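Local coordinates for TrwG protein (Bartonella grahamii, PDB 4NHF) that is a VirB8-family component of a type IV secretion system, represented here by its soluble domain, and probably contributes to assembly of the secretion machinery, at residues A[77-82]-A[165-170]. Sequence-based numbering, arbitrary orientation.
Sequences ASVQQE and FQITSY
The peptide plane joining Thr168 to Ser169 turns one face to Val79, whose CG2 methyl sits almost directly above the carbonyl carbon, 3.5 Å from Thr168 C. At the carbonyl end of this peptide a water links Thr168 O to Ser78 OG, lying 3.1 Å from the latter. Tyr170 presents its CB rather than its ring to the helix, 4.4 Å from Val79 CG1; the ring meets Tyr52 edge-to-face and its hydroxyl bonds to Glu57. With CG1 anti to the backbone N (chi1 171°), Val79 spreads its two methyls over different parts of the strand: CG2 takes the peptide face, while CG1 reaches Ile167 CG2 at 4.1 Å. Tyr52 and Arg56 of helix 42-57 also touch Val79.

Strand 165-174 carries a classic beta bulge, in which Thr168 and Ser169 pair through their backbones with the single residue Gly145; within this chain it is an edge strand of the curved antiparallel sheet that helices cover in this NTF2-like VirB8 fold. The axes of 77-82 and 165-170 make 62° and approach to 7.3 Å, and Ile167 makes backbone hydrogen bonds with Leu74 and Ala76 just before the helix.

Beyond the bulge, the extended Glu82 side chain brings OE1 to 4.0 Å from Tyr170 O, two acceptors that a water joins by donating to both. A second water donates to OE1 at 2.8 Å and accepts from Tyr170 N at 2.9 Å.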
loop_
_atom_site.group_PDB
_atom_site.type_symbol
_atom_site.label_atom_id
_atom_site.label_comp_id
_atom_site.label_asym_id
_atom_site.label_seq_id
_atom_site.Cartn_x
_atom_site.Cartn_y
_atom_site.Cartn_z
ATOM N N ALA A 77 2.259 8.811 18.868
ATOM C CA ALA A 77 2.310 10.310 18.812
ATOM C C ALA A 77 3.737 10.888 18.730
ATOM O O ALA A 77 4.019 11.733 17.876
ATOM C CB ALA A 77 1.564 10.918 19.978
ATOM N N SER A 78 4.655 10.411 19.570
ATOM C CA SER A 78 6.017 10.941 19.505
ATOM C C SER A 78 6.699 10.633 18.169
ATOM O O SER A 78 7.472 11.463 17.654
ATOM C CB SER A 78 6.870 10.501 20.698
ATOM O OG SER A 78 7.131 9.117 20.604
ATOM N N VAL A 79 6.391 9.472 17.588
ATOM C CA VAL A 79 6.993 9.069 16.341
ATOM C C VAL A 79 6.441 9.913 15.188
ATOM O O VAL A 79 7.222 10.390 14.329
ATOM C CB VAL A 79 6.782 7.572 16.106
ATOM C CG1 VAL A 79 7.216 7.154 14.700
ATOM C CG2 VAL A 79 7.543 6.805 17.171
ATOM N N GLN A 80 5.126 10.189 15.238
ATOM C CA GLN A 80 4.520 11.091 14.302
ATOM C C GLN A 80 5.262 12.388 14.240
ATOM O O GLN A 80 5.487 12.899 13.155
ATOM C CB GLN A 80 3.063 11.426 14.657
ATOM C CG GLN A 80 2.110 10.261 14.526
ATOM C CD GLN A 80 0.689 10.616 14.915
ATOM O OE1 GLN A 80 0.473 11.599 15.600
ATOM N NE2 GLN A 80 -0.281 9.763 14.542
ATOM N N GLN A 81 5.588 12.947 15.397
ATOM C CA GLN A 81 6.204 14.259 15.442
ATOM C C GLN A 81 7.600 14.233 14.865
ATOM O O GLN A 81 8.005 15.180 14.246
ATOM C CB GLN A 81 6.229 14.831 16.869
ATOM C CG GLN A 81 4.841 15.125 17.439
ATOM C CD GLN A 81 4.047 16.099 16.585
ATOM O OE1 GLN A 81 2.869 15.865 16.258
ATOM N NE2 GLN A 81 4.701 17.135 16.151
ATOM N N GLU A 82 8.325 13.146 15.081
ATOM C CA GLU A 82 9.633 12.975 14.462
ATOM C C GLU A 82 9.496 12.893 12.968
ATOM O O GLU A 82 10.236 13.572 12.259
ATOM C CB GLU A 82 10.332 11.759 14.987
ATOM C CG GLU A 82 10.759 11.964 16.423
ATOM C CD GLU A 82 10.976 10.656 17.205
ATOM O OE1 GLU A 82 10.762 9.528 16.669
ATOM O OE2 GLU A 82 11.369 10.768 18.395
ATOM N N PHE A 165 -1.828 -1.365 14.590
ATOM C CA PHE A 165 -0.374 -1.389 14.532
ATOM C C PHE A 165 0.128 0.002 14.881
ATOM O O PHE A 165 -0.415 1.024 14.348
ATOM C CB PHE A 165 0.081 -1.775 13.132
ATOM C CG PHE A 165 1.578 -1.886 12.971
ATOM C CD1 PHE A 165 2.292 -2.912 13.584
ATOM C CD2 PHE A 165 2.279 -0.970 12.190
ATOM C CE1 PHE A 165 3.657 -3.048 13.402
ATOM C CE2 PHE A 165 3.658 -1.110 12.001
ATOM C CZ PHE A 165 4.335 -2.143 12.606
ATOM N N GLN A 166 1.181 0.055 15.711
ATOM C CA GLN A 166 1.783 1.301 16.124
ATOM C C GLN A 166 3.293 1.172 16.269
ATOM O O GLN A 166 3.794 0.360 17.011
ATOM C CB GLN A 166 1.246 1.828 17.432
ATOM C CG GLN A 166 -0.224 2.142 17.428
ATOM C CD GLN A 166 -0.504 3.517 16.854
ATOM O OE1 GLN A 166 -0.603 4.502 17.617
ATOM N NE2 GLN A 166 -0.652 3.599 15.521
ATOM N N ILE A 167 4.002 1.989 15.525
ATOM C CA ILE A 167 5.447 2.130 15.671
ATOM C C ILE A 167 5.644 3.037 16.889
ATOM O O ILE A 167 5.187 4.184 16.876
ATOM C CB ILE A 167 6.024 2.786 14.414
ATOM C CG1 ILE A 167 5.727 1.927 13.180
ATOM C CG2 ILE A 167 7.524 3.076 14.561
ATOM C CD1 ILE A 167 6.559 0.678 13.095
ATOM N N THR A 168 6.300 2.544 17.923
ATOM C CA THR A 168 6.550 3.348 19.126
ATOM C C THR A 168 7.915 3.993 19.192
ATOM O O THR A 168 8.132 4.876 20.012
ATOM C CB THR A 168 6.348 2.470 20.372
ATOM O OG1 THR A 168 7.155 1.285 20.224
ATOM C CG2 THR A 168 4.889 2.080 20.417
ATOM N N SER A 169 8.849 3.471 18.400
ATOM C CA SER A 169 10.141 4.156 18.151
ATOM C C SER A 169 10.659 3.801 16.771
ATOM O O SER A 169 10.396 2.701 16.221
ATOM C CB SER A 169 11.178 3.840 19.255
ATOM O OG SER A 169 11.488 2.481 19.226
ATOM N N TYR A 170 11.337 4.733 16.173
ATOM C CA TYR A 170 11.837 4.541 14.837
ATOM C C TYR A 170 12.983 5.471 14.591
ATOM O O TYR A 170 12.862 6.678 14.826
ATOM C CB TYR A 170 10.733 4.752 13.799
ATOM C CG TYR A 170 11.165 4.494 12.360
ATOM C CD1 TYR A 170 11.906 5.451 11.636
ATOM C CD2 TYR A 170 10.868 3.296 11.739
ATOM C CE1 TYR A 170 12.249 5.226 10.291
ATOM C CE2 TYR A 170 11.220 3.048 10.437
ATOM C CZ TYR A 170 11.935 3.997 9.712
ATOM O OH TYR A 170 12.249 3.691 8.425
HETATM O O HOH W 1 6.327 6.154 21.213
HETATM O O HOH W 2 10.700 8.373 14.164
HETATM O O HOH W 3 11.485 7.130 17.828
#